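Local coordinates for solute-binding protein Csal_2479 (Chromohalobacter salexigens, PDB 4P1L), which is a periplasmic protein that binds D-glucuronate in vitro and probably delivers it to the permease of a TRAP transport system, at residues Y149-P154 against E219-Y224; E156-V161 against S294-K299; G163-V168 against G200-A205; V168-L173 against A185-Y190. All blocks are in the same frame, centred on the assembly; numbering follows the deposited sequence. Where two conformers were deposited one is given.

Contact 1: Y149-P154 against E219-Y224; sequences YNTDHP and EVANYY
Asn150 and Tyr223 grip each other through a reciprocal pair of backbone bonds: Asn150 N donates to Tyr223 O at 3.0 Å, and Tyr223 N returns to Asn150 O at 3.2 Å. The amide of Asn150 then shapes the loop that follows. Asn150 OD1 takes both Asp152 N (2.8 Å) and His153 N (3.0 Å) from the same face of the amide, while ND2 donates to His153 O, which lies nearly in the amide plane. CG sits between the backbone N and the carbonyl carbon (chi1 78°), which turns the amide back over this loop; a water on ND2 bonds weakly to Tyr223 O.

The loop lies against one face and an edge of the Tyr223 ring. His153 N lies over the face, offset toward the rim, the carbonyl oxygens of Asn150 and Thr151 meet the ring edge, and Pro154 CD packs 3.7 Å from Tyr223 CD1. On the sheet face that carries Tyr149 and Tyr224, Tyr149 CD2 touches Tyr224 CE2 at 3.8 Å, and Ala221 CB comes up to the edge of the Tyr149 ring. Both hydroxyls are bonded beyond this pair, Tyr149 OH to His217 ND1 and Tyr224 OH to Asn207 O. The whole is an antiparallel strand pair, strands 146-150 and 223-230 of the mixed four-stranded sheet, closed at the end of strand 146-150 by an Asx turn at Asn150.

Contact 2: E156-V161 against S294-K299; sequences ETPDDV and SAFQAK
Pro158 presses its ring onto the face of Phe296 in a CH-pi contact, joining a short 3-10 turn, 158-161, to the short helix 293-298. Pro158 CG stands 3.7 Å from the Phe296 ring centroid and only 3° off the ring normal, so it sits almost directly over the middle of the face. Pro158 CD, beside it, covers the CE1 side at 3.8 Å from Phe296 CE1. Farther out on the ring, CZ reaches the peptide that links Thr157 to Pro158, while Val161 CG2 and Glu156 O come to the ring edge. Phe296 CG is set anti to its carbonyl carbon (chi1 -78°), which carries the ring from the helix across to the proline.

Two more residues of 294-299 touch Pro158. Ala295 CB lies by Pro158 CD at 4.2 Å, and the aliphatic part of Lys299 lies by Pro158 CB, with Lys299 CD 3.7 Å from it.

No hydrogen bond crosses between the segments, so this is apolar packing between a loop and a helix. Around it, Phe106 and Val155 also pack on Phe296, and His153 NE2 is bonded to the carbonyl oxygen of Asp160. The turn is held from within by the carboxylate of Asp160: its OD2 accepts Glu156 N at 2.8 Å through the anti lone pair, and Thr157 N at 3.1 Å from above the carboxylate plane.

Contact 3: G163-V168 against G200-A205; sequences GLKVRV and GVIDGA. With BDP (beta-D-glucopyranuronic acid), chain C.
A single beta bridge between Val166 and Gly204 ties strand 165-168 to the start of strand 204-207, beside the glucuronate pocket. Arg167 N donates to Gly204 O at 2.9 Å, and one step back Lys165 O receives Asp203 N at 2.8 Å, with a weak second bond from Gly204 N. The Asp203 carboxylate completes the grip: OD2 takes Lys165 N at 2.8 Å on its anti side, 26° out of the carboxylate plane. Lys165 stretches along the loop and bends at its last torsion (chi4 -81°) to set NZ 3.1 Å from Val201 O.

Arg167 CB touches both Ile202 CD1 and Ala205 CB, and beyond it the chain leads away to the ligand. There the guanidinium meets the glucuronate carboxylate end-on, in its own plane, through two nearly straight bonds, Arg167 NH1 to BDP O6A at 2.8 Å and Arg167 NH2 to BDP O6B at 2.9 Å. NH2 also donates to Met188 O, which helps fix the group's rotation.

Strand 165-168 lies between its parallel partner 184-187 and strand 204-207, with helix 172-181 packed on Val166 and Val168 and helix 193-198 touching Arg167 and Ile202.

Contact 4: V168-L173 against A185-Y190; sequences VMNNDL and ATPMAY. With BDP (beta-D-glucopyranuronic acid), chain C.
Val168 and Pro187 form a parallel beta bridge at the pocket-side ends of strands 165-168 and 184-187. Thr186 O and Met188 N bond the backbone N and O of Val168: Val168 N donates to Thr186 O at 3.0 Å, and Met188 N reaches Val168 O at 3.1 Å. The same Val168 O also meets Pro187 CA in a C-H...O contact of 3.2 Å. Val168 CG2 lies between its own backbone N and carbonyl carbon, next to Thr186 O, and packs 4.2 Å from Ala185 CB.

The two strands, with helix 172-181 between them, make a beta-alpha-beta unit. Asn171 is the N-cap of that helix: its OD1 accepts Leu173 N, while ND2 is bonded to Asn100 OD1 and Gly90 O. Just before it, Asn170 centres an inverse gamma turn and lays OD1 3.6 Å from Pro187 CB; a water accepts weakly from Asn170 N and donates to Met188 O.

Beyond the bridge both segments reach the bound glucuronate. The selenomethionine Met169 runs extended at chi2 (-172°), which sets its SE 3.5 Å from BDP C6. Tyr190 puts one ring face to the sugar, with BDP C5 3.8 Å above its plane and offset toward the rim, while Tyr190 CB comes 3.3 Å from BDP O6B.

In the fold
Contact 4 is nested along the chain within contact 3, and contact 3 within both contact 1 and contact 2, whose segments alternate. Contacts 1 and 3 have centres about 10 Å apart and meet in the mixed four-stranded sheet, where strands 146-150 and 204-207 are neighbours: Tyr149 pairs with Ala205 and Thr151 with Asp203. Contacts 3 and 4, about 11 Å apart between centres, share Val168 and the two-stranded parallel sheet. Contact 2 lies farther from the ligand than contacts 3 and 4, its centre about 17 Å from those of contacts 1 and 3; His153 links it to contact 1. Contacts 3 and 4 thus carry the pocket residues, while contacts 1 and 2 join parts of the surrounding fold.

Contact 1: Y149-P154 against E219-Y224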
# COMPACT_ATOMS: atom_id res chain seq x y z
N TYR A 149 -11.00 -8.18 -7.78
CA TYR A 149 -11.25 -8.54 -9.16
C TYR A 149 -11.07 -10.03 -9.40
O TYR A 149 -10.26 -10.66 -8.73
CB TYR A 149 -10.38 -7.74 -10.11
CG TYR A 149 -8.91 -7.61 -9.76
CD1 TYR A 149 -7.97 -8.54 -10.20
CD2 TYR A 149 -8.45 -6.52 -9.05
CE1 TYR A 149 -6.62 -8.37 -9.94
CE2 TYR A 149 -7.10 -6.34 -8.77
CZ TYR A 149 -6.19 -7.27 -9.20
OH TYR A 149 -4.85 -7.07 -8.91
N ASN A 150 -11.84 -10.58 -10.33
CA ASN A 150 -11.81 -12.02 -10.57
C ASN A 150 -12.19 -12.35 -12.01
O ASN A 150 -12.59 -11.48 -12.79
CB ASN A 150 -12.68 -12.81 -9.58
CG ASN A 150 -14.17 -12.75 -9.90
OD1 ASN A 150 -14.73 -13.69 -10.45
ND2 ASN A 150 -14.80 -11.66 -9.55
N THR A 151 -12.01 -13.60 -12.35
CA THR A 151 -12.16 -14.05 -13.73
C THR A 151 -13.55 -14.56 -14.05
O THR A 151 -13.82 -14.88 -15.21
CB THR A 151 -11.20 -15.22 -14.03
OG1 THR A 151 -11.51 -16.31 -13.16
CG2 THR A 151 -9.76 -14.81 -13.84
N ASP A 152 -14.43 -14.66 -13.05
CA ASP A 152 -15.65 -15.47 -13.18
C ASP A 152 -16.98 -14.70 -13.19
O ASP A 152 -17.82 -14.92 -14.07
CB ASP A 152 -15.68 -16.55 -12.11
CG ASP A 152 -16.79 -17.56 -12.35
OD1 ASP A 152 -16.54 -18.55 -13.07
OD2 ASP A 152 -17.91 -17.36 -11.82
N HIS A 153 -17.19 -13.80 -12.23
CA HIS A 153 -18.48 -13.12 -12.06
C HIS A 153 -18.38 -11.85 -11.24
O HIS A 153 -17.44 -11.69 -10.46
CB HIS A 153 -19.51 -14.06 -11.42
CG HIS A 153 -19.11 -14.58 -10.07
ND1 HIS A 153 -18.50 -15.80 -9.89
CD2 HIS A 153 -19.26 -14.05 -8.83
CE1 HIS A 153 -18.30 -16.01 -8.60
NE2 HIS A 153 -18.75 -14.97 -7.93
N PRO A 154 -19.35 -10.95 -11.39
CA PRO A 154 -19.39 -9.78 -10.52
C PRO A 154 -19.61 -10.22 -9.09
O PRO A 154 -20.38 -11.16 -8.83
CB PRO A 154 -20.59 -8.97 -11.03
CG PRO A 154 -20.87 -9.52 -12.41
CD PRO A 154 -20.44 -10.94 -12.39
N GLU A 219 -6.39 -7.75 -17.94
CA GLU A 219 -6.48 -8.51 -19.18
C GLU A 219 -6.98 -9.93 -18.95
O GLU A 219 -7.41 -10.58 -19.90
CB GLU A 219 -5.12 -8.58 -19.87
CG GLU A 219 -4.55 -7.24 -20.30
CD GLU A 219 -3.09 -7.34 -20.69
OE1 GLU A 219 -2.62 -8.48 -20.91
OE2 GLU A 219 -2.41 -6.30 -20.76
N VAL A 220 -6.88 -10.43 -17.72
CA VAL A 220 -7.27 -11.80 -17.45
C VAL A 220 -8.47 -11.87 -16.50
O VAL A 220 -9.38 -12.68 -16.66
CB VAL A 220 -6.10 -12.63 -16.90
CG1 VAL A 220 -6.57 -14.04 -16.50
CG2 VAL A 220 -4.97 -12.70 -17.93
N ALA A 221 -8.50 -10.95 -15.55
CA ALA A 221 -9.61 -10.89 -14.59
C ALA A 221 -10.46 -9.67 -14.92
O ALA A 221 -10.16 -8.55 -14.49
CB ALA A 221 -9.08 -10.84 -13.19
N ASN A 222 -11.53 -9.92 -15.69
CA ASN A 222 -12.37 -8.91 -16.34
C ASN A 222 -13.43 -8.27 -15.45
O ASN A 222 -14.05 -7.28 -15.85
CB ASN A 222 -13.07 -9.54 -17.57
CG ASN A 222 -13.44 -8.51 -18.65
OD1 ASN A 222 -12.58 -7.76 -19.13
ND2 ASN A 222 -14.70 -8.48 -19.04
N TYR A 223 -13.65 -8.81 -14.25
CA TYR A 223 -14.68 -8.31 -13.33
C TYR A 223 -13.99 -7.60 -12.20
O TYR A 223 -13.17 -8.20 -11.51
CB TYR A 223 -15.50 -9.45 -12.75
CG TYR A 223 -16.23 -10.25 -13.82
CD1 TYR A 223 -17.44 -9.82 -14.33
CD2 TYR A 223 -15.66 -11.40 -14.35
CE1 TYR A 223 -18.09 -10.54 -15.32
CE2 TYR A 223 -16.30 -12.12 -15.35
CZ TYR A 223 -17.51 -11.68 -15.83
OH TYR A 223 -18.16 -12.39 -16.82
N TYR A 224 -14.31 -6.33 -12.01
CA TYR A 224 -13.76 -5.55 -10.93
C TYR A 224 -14.94 -5.09 -10.10
O TYR A 224 -15.84 -4.43 -10.62
CB TYR A 224 -12.98 -4.37 -11.51
CG TYR A 224 -12.14 -3.57 -10.54
CD1 TYR A 224 -12.68 -2.49 -9.84
CD2 TYR A 224 -10.80 -3.86 -10.33
CE1 TYR A 224 -11.90 -1.74 -8.94
CE2 TYR A 224 -10.02 -3.13 -9.44
CZ TYR A 224 -10.57 -2.08 -8.74
OH TYR A 224 -9.77 -1.32 -7.89
O HOH W 1 -14.76 -8.91 -8.56
O HOH W 2 -20.64 -13.81 -14.97

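Contact 2: E156-V161 against S294-K299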
# COMPACT_ATOMS: atom_id res chain seq x y z
N GLU A 156 -21.37 -9.03 -5.82
CA GLU A 156 -22.40 -8.09 -5.42
C GLU A 156 -22.55 -8.08 -3.93
O GLU A 156 -22.73 -7.03 -3.34
CB GLU A 156 -23.77 -8.46 -6.03
CG GLU A 156 -23.83 -8.49 -7.55
CD GLU A 156 -23.81 -7.10 -8.19
OE1 GLU A 156 -23.33 -6.13 -7.55
OE2 GLU A 156 -24.30 -7.00 -9.36
N THR A 157 -22.45 -9.27 -3.33
CA THR A 157 -22.57 -9.44 -1.89
C THR A 157 -21.45 -10.34 -1.39
O THR A 157 -20.77 -11.00 -2.18
CB THR A 157 -23.91 -10.09 -1.50
OG1 THR A 157 -23.95 -11.41 -2.04
CG2 THR A 157 -25.07 -9.30 -2.05
N PRO A 158 -21.25 -10.38 -0.08
CA PRO A 158 -20.19 -11.26 0.41
C PRO A 158 -20.30 -12.72 -0.06
O PRO A 158 -19.27 -13.36 -0.34
CB PRO A 158 -20.30 -11.11 1.92
CG PRO A 158 -20.77 -9.70 2.11
CD PRO A 158 -21.79 -9.54 1.00
N ASP A 159 -21.51 -13.24 -0.18
CA ASP A 159 -21.67 -14.63 -0.60
C ASP A 159 -21.15 -14.90 -2.02
O ASP A 159 -20.82 -16.04 -2.33
CB ASP A 159 -23.12 -15.10 -0.42
CG ASP A 159 -23.45 -15.40 1.05
OD1 ASP A 159 -22.61 -15.10 1.94
OD2 ASP A 159 -24.54 -15.94 1.33
N ASP A 160 -21.04 -13.87 -2.86
CA ASP A 160 -20.45 -14.05 -4.19
C ASP A 160 -18.93 -14.30 -4.13
O ASP A 160 -18.33 -14.67 -5.14
CB ASP A 160 -20.74 -12.84 -5.10
CG ASP A 160 -22.21 -12.68 -5.40
OD1 ASP A 160 -22.90 -13.70 -5.54
OD2 ASP A 160 -22.69 -11.53 -5.49
N VAL A 161 -18.31 -14.10 -2.97
CA VAL A 161 -16.89 -14.40 -2.85
C VAL A 161 -16.67 -15.92 -2.67
O VAL A 161 -15.56 -16.41 -2.87
CB VAL A 161 -16.23 -13.56 -1.73
CG1 VAL A 161 -14.72 -13.77 -1.71
CG2 VAL A 161 -16.51 -12.07 -1.96
N SER A 294 -21.33 -1.92 3.58
CA SER A 294 -21.50 -2.15 5.01
C SER A 294 -21.71 -3.65 5.33
O SER A 294 -21.39 -4.12 6.44
CB SER A 294 -22.62 -1.28 5.57
OG SER A 294 -23.86 -1.91 5.39
N ALA A 295 -22.22 -4.42 4.37
CA ALA A 295 -22.40 -5.86 4.58
C ALA A 295 -21.05 -6.58 4.63
O ALA A 295 -20.87 -7.57 5.36
CB ALA A 295 -23.31 -6.49 3.51
N PHE A 296 -20.09 -6.09 3.86
CA PHE A 296 -18.75 -6.64 3.87
C PHE A 296 -18.07 -6.25 5.16
O PHE A 296 -17.45 -7.07 5.82
CB PHE A 296 -17.93 -6.11 2.70
CG PHE A 296 -18.25 -6.78 1.40
CD1 PHE A 296 -19.30 -6.33 0.62
CD2 PHE A 296 -17.49 -7.84 0.96
CE1 PHE A 296 -19.60 -6.93 -0.58
CE2 PHE A 296 -17.78 -8.43 -0.24
CZ PHE A 296 -18.85 -7.98 -1.00
N GLN A 297 -18.22 -4.97 5.52
CA GLN A 297 -17.61 -4.46 6.73
C GLN A 297 -18.13 -5.17 7.96
O GLN A 297 -17.36 -5.47 8.88
CB GLN A 297 -17.89 -2.97 6.82
CG GLN A 297 -17.32 -2.30 8.07
CD GLN A 297 -17.42 -0.77 7.99
OE1 GLN A 297 -18.12 -0.22 7.15
NE2 GLN A 297 -16.71 -0.09 8.89
N ALA A 298 -19.44 -5.46 8.01
CA ALA A 298 -20.01 -6.10 9.19
C ALA A 298 -19.35 -7.46 9.41
O ALA A 298 -19.11 -7.88 10.55
CB ALA A 298 -21.50 -6.25 9.04
N LYS A 299 -19.01 -8.15 8.32
CA LYS A 299 -18.36 -9.45 8.44
C LYS A 299 -16.93 -9.39 9.00
O LYS A 299 -16.35 -10.44 9.33
CB LYS A 299 -18.36 -10.15 7.08
CG LYS A 299 -19.72 -10.72 6.71
CD LYS A 299 -19.61 -11.56 5.48
CE LYS A 299 -20.56 -12.75 5.52
NZ LYS A 299 -21.96 -12.31 5.57

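Contact 3: G163-V168 against G200-A205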
# COMPACT_ATOMS: atom_id res chain seq x y z
N GLY A 163 -16.13 -19.70 -3.20
CA GLY A 163 -15.54 -20.40 -4.32
C GLY A 163 -14.38 -19.71 -5.03
O GLY A 163 -13.68 -20.36 -5.82
N LEU A 164 -14.16 -18.42 -4.78
CA LEU A 164 -13.04 -17.73 -5.39
C LEU A 164 -11.77 -17.93 -4.58
O LEU A 164 -11.76 -17.78 -3.36
CB LEU A 164 -13.32 -16.23 -5.56
CG LEU A 164 -14.55 -15.83 -6.39
CD1 LEU A 164 -14.69 -14.31 -6.42
CD2 LEU A 164 -14.46 -16.36 -7.79
N LYS A 165 -10.70 -18.27 -5.28
CA LYS A 165 -9.37 -18.30 -4.71
C LYS A 165 -8.71 -16.98 -5.07
O LYS A 165 -8.42 -16.71 -6.26
CB LYS A 165 -8.58 -19.48 -5.27
CG LYS A 165 -7.19 -19.66 -4.68
CD LYS A 165 -6.72 -21.09 -4.90
CE LYS A 165 -5.38 -21.36 -4.24
NZ LYS A 165 -4.27 -20.86 -5.10
N VAL A 166 -8.48 -16.16 -4.05
CA VAL A 166 -8.02 -14.79 -4.22
C VAL A 166 -6.62 -14.60 -3.65
O VAL A 166 -6.34 -14.92 -2.47
CB VAL A 166 -8.96 -13.78 -3.53
CG1 VAL A 166 -8.58 -12.33 -3.90
CG2 VAL A 166 -10.44 -14.06 -3.85
N ARG A 167 -5.73 -14.10 -4.49
CA ARG A 167 -4.39 -13.73 -4.05
C ARG A 167 -4.46 -12.51 -3.15
O ARG A 167 -5.23 -11.58 -3.40
CB ARG A 167 -3.48 -13.41 -5.24
CG ARG A 167 -2.11 -12.95 -4.84
CD ARG A 167 -2.02 -11.43 -4.75
NE ARG A 167 -0.68 -10.97 -4.37
CZ ARG A 167 -0.35 -9.69 -4.27
NH1 ARG A 167 -1.26 -8.74 -4.50
NH2 ARG A 167 0.88 -9.35 -3.91
N VAL A 168 -3.66 -12.54 -2.10
CA VAL A 168 -3.46 -11.40 -1.21
C VAL A 168 -1.97 -11.19 -0.99
O VAL A 168 -1.15 -12.05 -1.34
CB VAL A 168 -4.18 -11.60 0.15
CG1 VAL A 168 -5.67 -11.59 -0.04
CG2 VAL A 168 -3.72 -12.87 0.85
N GLY A 200 -4.82 -19.96 -14.24
CA GLY A 200 -5.96 -20.46 -13.50
C GLY A 200 -5.67 -20.96 -12.11
O GLY A 200 -6.56 -21.47 -11.44
N VAL A 201 -4.42 -20.80 -11.67
CA VAL A 201 -3.99 -21.14 -10.32
C VAL A 201 -4.76 -20.36 -9.24
O VAL A 201 -4.98 -20.85 -8.14
CB VAL A 201 -2.49 -20.83 -10.17
CG1 VAL A 201 -2.04 -20.94 -8.73
CG2 VAL A 201 -1.67 -21.76 -11.07
N ILE A 202 -5.16 -19.13 -9.58
CA ILE A 202 -5.99 -18.29 -8.70
C ILE A 202 -7.13 -17.74 -9.56
O ILE A 202 -6.98 -17.64 -10.77
CB ILE A 202 -5.20 -17.11 -8.09
CG1 ILE A 202 -4.51 -16.27 -9.18
CG2 ILE A 202 -4.17 -17.62 -7.06
CD1 ILE A 202 -3.79 -15.06 -8.63
N ASP A 203 -8.26 -17.42 -8.94
CA ASP A 203 -9.40 -16.81 -9.66
C ASP A 203 -9.40 -15.28 -9.62
O ASP A 203 -10.13 -14.64 -10.37
CB ASP A 203 -10.72 -17.29 -9.04
CG ASP A 203 -10.80 -18.81 -8.95
OD1 ASP A 203 -10.47 -19.45 -9.96
OD2 ASP A 203 -11.17 -19.34 -7.87
N GLY A 204 -8.63 -14.68 -8.72
CA GLY A 204 -8.69 -13.25 -8.57
C GLY A 204 -7.64 -12.70 -7.63
O GLY A 204 -6.80 -13.42 -7.14
N ALA A 205 -7.73 -11.40 -7.39
CA ALA A 205 -6.82 -10.70 -6.49
C ALA A 205 -7.53 -9.40 -6.12
O ALA A 205 -8.71 -9.24 -6.39
CB ALA A 205 -5.46 -10.45 -7.16
C1 BDP C . 0.07 -2.07 -4.67
C2 BDP C . 1.16 -1.49 -3.78
C3 BDP C . 2.41 -2.26 -3.97
C4 BDP C . 2.12 -3.68 -3.61
C5 BDP C . 0.98 -4.25 -4.49
C6 BDP C . 0.61 -5.69 -4.13
O2 BDP C . 1.35 -0.15 -4.20
O3 BDP C . 3.40 -1.73 -2.94
O4 BDP C . 3.30 -4.49 -3.77
O5 BDP C . -0.15 -3.45 -4.34
O6A BDP C . -0.61 -6.02 -4.25
O1 BDP C . -1.11 -1.39 -4.47
O6B BDP C . 1.51 -6.50 -3.81

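Contact 4: V168-L173 against A185-Y190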
# COMPACT_ATOMS: atom_id res chain seq x y z
N VAL A 168 -3.66 -12.54 -2.10
CA VAL A 168 -3.46 -11.40 -1.21
C VAL A 168 -1.97 -11.19 -0.99
O VAL A 168 -1.15 -12.05 -1.34
CB VAL A 168 -4.18 -11.60 0.15
CG1 VAL A 168 -5.67 -11.59 -0.04
CG2 VAL A 168 -3.72 -12.87 0.85
N MSE A 169 -1.63 -10.04 -0.43
CA MSE A 169 -0.27 -9.79 -0.00
C MSE A 169 -0.01 -10.63 1.25
O MSE A 169 -0.94 -11.23 1.81
CB MSE A 169 -0.10 -8.30 0.31
CG MSE A 169 -0.21 -7.42 -0.93
SE MSE A 169 0.25 -5.55 -0.61
CE MSE A 169 -1.25 -5.09 0.52
N ASN A 170 1.24 -10.66 1.69
CA ASN A 170 1.61 -11.56 2.79
C ASN A 170 1.42 -10.90 4.15
O ASN A 170 2.37 -10.44 4.78
CB ASN A 170 3.04 -12.12 2.65
CG ASN A 170 3.28 -13.34 3.55
OD1 ASN A 170 2.33 -14.07 3.91
ND2 ASN A 170 4.54 -13.56 3.94
N ASN A 171 0.16 -10.83 4.56
CA ASN A 171 -0.24 -10.42 5.89
C ASN A 171 -1.44 -11.31 6.24
O ASN A 171 -2.41 -11.39 5.49
CB ASN A 171 -0.60 -8.95 5.90
CG ASN A 171 -0.89 -8.43 7.28
OD1 ASN A 171 -1.48 -9.11 8.13
ND2 ASN A 171 -0.47 -7.20 7.53
N ASP A 172 -1.35 -12.01 7.36
CA ASP A 172 -2.38 -12.97 7.74
C ASP A 172 -3.76 -12.31 7.83
O ASP A 172 -4.78 -12.97 7.63
CB ASP A 172 -2.07 -13.60 9.12
CG ASP A 172 -0.89 -14.55 9.10
OD1 ASP A 172 -0.38 -14.86 8.00
OD2 ASP A 172 -0.49 -15.01 10.19
N LEU A 173 -3.79 -11.02 8.14
CA LEU A 173 -5.06 -10.30 8.23
C LEU A 173 -5.85 -10.39 6.93
O LEU A 173 -7.09 -10.43 6.96
CB LEU A 173 -4.88 -8.82 8.58
CG LEU A 173 -4.60 -8.53 10.05
CD1 LEU A 173 -4.29 -7.05 10.29
CD2 LEU A 173 -5.79 -8.94 10.92
N ALA A 185 -8.00 -17.71 0.31
CA ALA A 185 -6.96 -16.77 -0.04
C ALA A 185 -5.60 -17.45 -0.18
O ALA A 185 -5.36 -18.54 0.36
CB ALA A 185 -6.88 -15.67 1.00
N THR A 186 -4.69 -16.80 -0.88
CA THR A 186 -3.35 -17.32 -0.97
C THR A 186 -2.38 -16.15 -1.13
O THR A 186 -2.55 -15.31 -2.00
CB THR A 186 -3.21 -18.31 -2.14
OG1 THR A 186 -1.87 -18.83 -2.16
CG2 THR A 186 -3.50 -17.66 -3.43
N PRO A 187 -1.38 -16.08 -0.24
CA PRO A 187 -0.38 -15.01 -0.26
C PRO A 187 0.59 -15.24 -1.39
O PRO A 187 0.99 -16.38 -1.62
CB PRO A 187 0.29 -15.15 1.12
CG PRO A 187 0.15 -16.59 1.45
CD PRO A 187 -1.17 -17.02 0.89
N MSE A 188 0.97 -14.18 -2.10
CA MSE A 188 1.84 -14.32 -3.27
C MSE A 188 2.50 -12.98 -3.62
O MSE A 188 1.88 -11.93 -3.48
CB MSE A 188 0.98 -14.81 -4.45
CG MSE A 188 1.73 -15.10 -5.70
SE MSE A 188 0.47 -15.60 -7.15
CE MSE A 188 -0.60 -16.88 -6.22
N ALA A 189 3.75 -13.04 -4.07
CA ALA A 189 4.47 -11.88 -4.61
C ALA A 189 3.69 -11.22 -5.73
O ALA A 189 3.16 -11.89 -6.59
CB ALA A 189 5.85 -12.28 -5.11
N TYR A 190 3.63 -9.90 -5.69
CA TYR A 190 2.90 -9.10 -6.69
C TYR A 190 3.26 -9.50 -8.14
O TYR A 190 2.37 -9.63 -8.99
CB TYR A 190 3.22 -7.63 -6.42
CG TYR A 190 2.51 -6.59 -7.26
CD1 TYR A 190 1.13 -6.63 -7.45
CD2 TYR A 190 3.22 -5.55 -7.84
CE1 TYR A 190 0.49 -5.68 -8.21
CE2 TYR A 190 2.59 -4.59 -8.60
CZ TYR A 190 1.22 -4.66 -8.78
OH TYR A 190 0.57 -3.71 -9.53
C1 BDP C . 0.07 -2.07 -4.67
C2 BDP C . 1.16 -1.49 -3.78
C3 BDP C . 2.41 -2.26 -3.97
C4 BDP C . 2.12 -3.68 -3.61
C5 BDP C . 0.98 -4.25 -4.49
C6 BDP C . 0.61 -5.69 -4.13
O2 BDP C . 1.35 -0.15 -4.20
O3 BDP C . 3.40 -1.73 -2.94
O4 BDP C . 3.30 -4.49 -3.77
O5 BDP C . -0.15 -3.45 -4.34
O6A BDP C . -0.61 -6.02 -4.25
O1 BDP C . -1.11 -1.39 -4.47
O6B BDP C . 1.51 -6.50 -3.81
O HOH W 3 3.01 -10.51 -0.91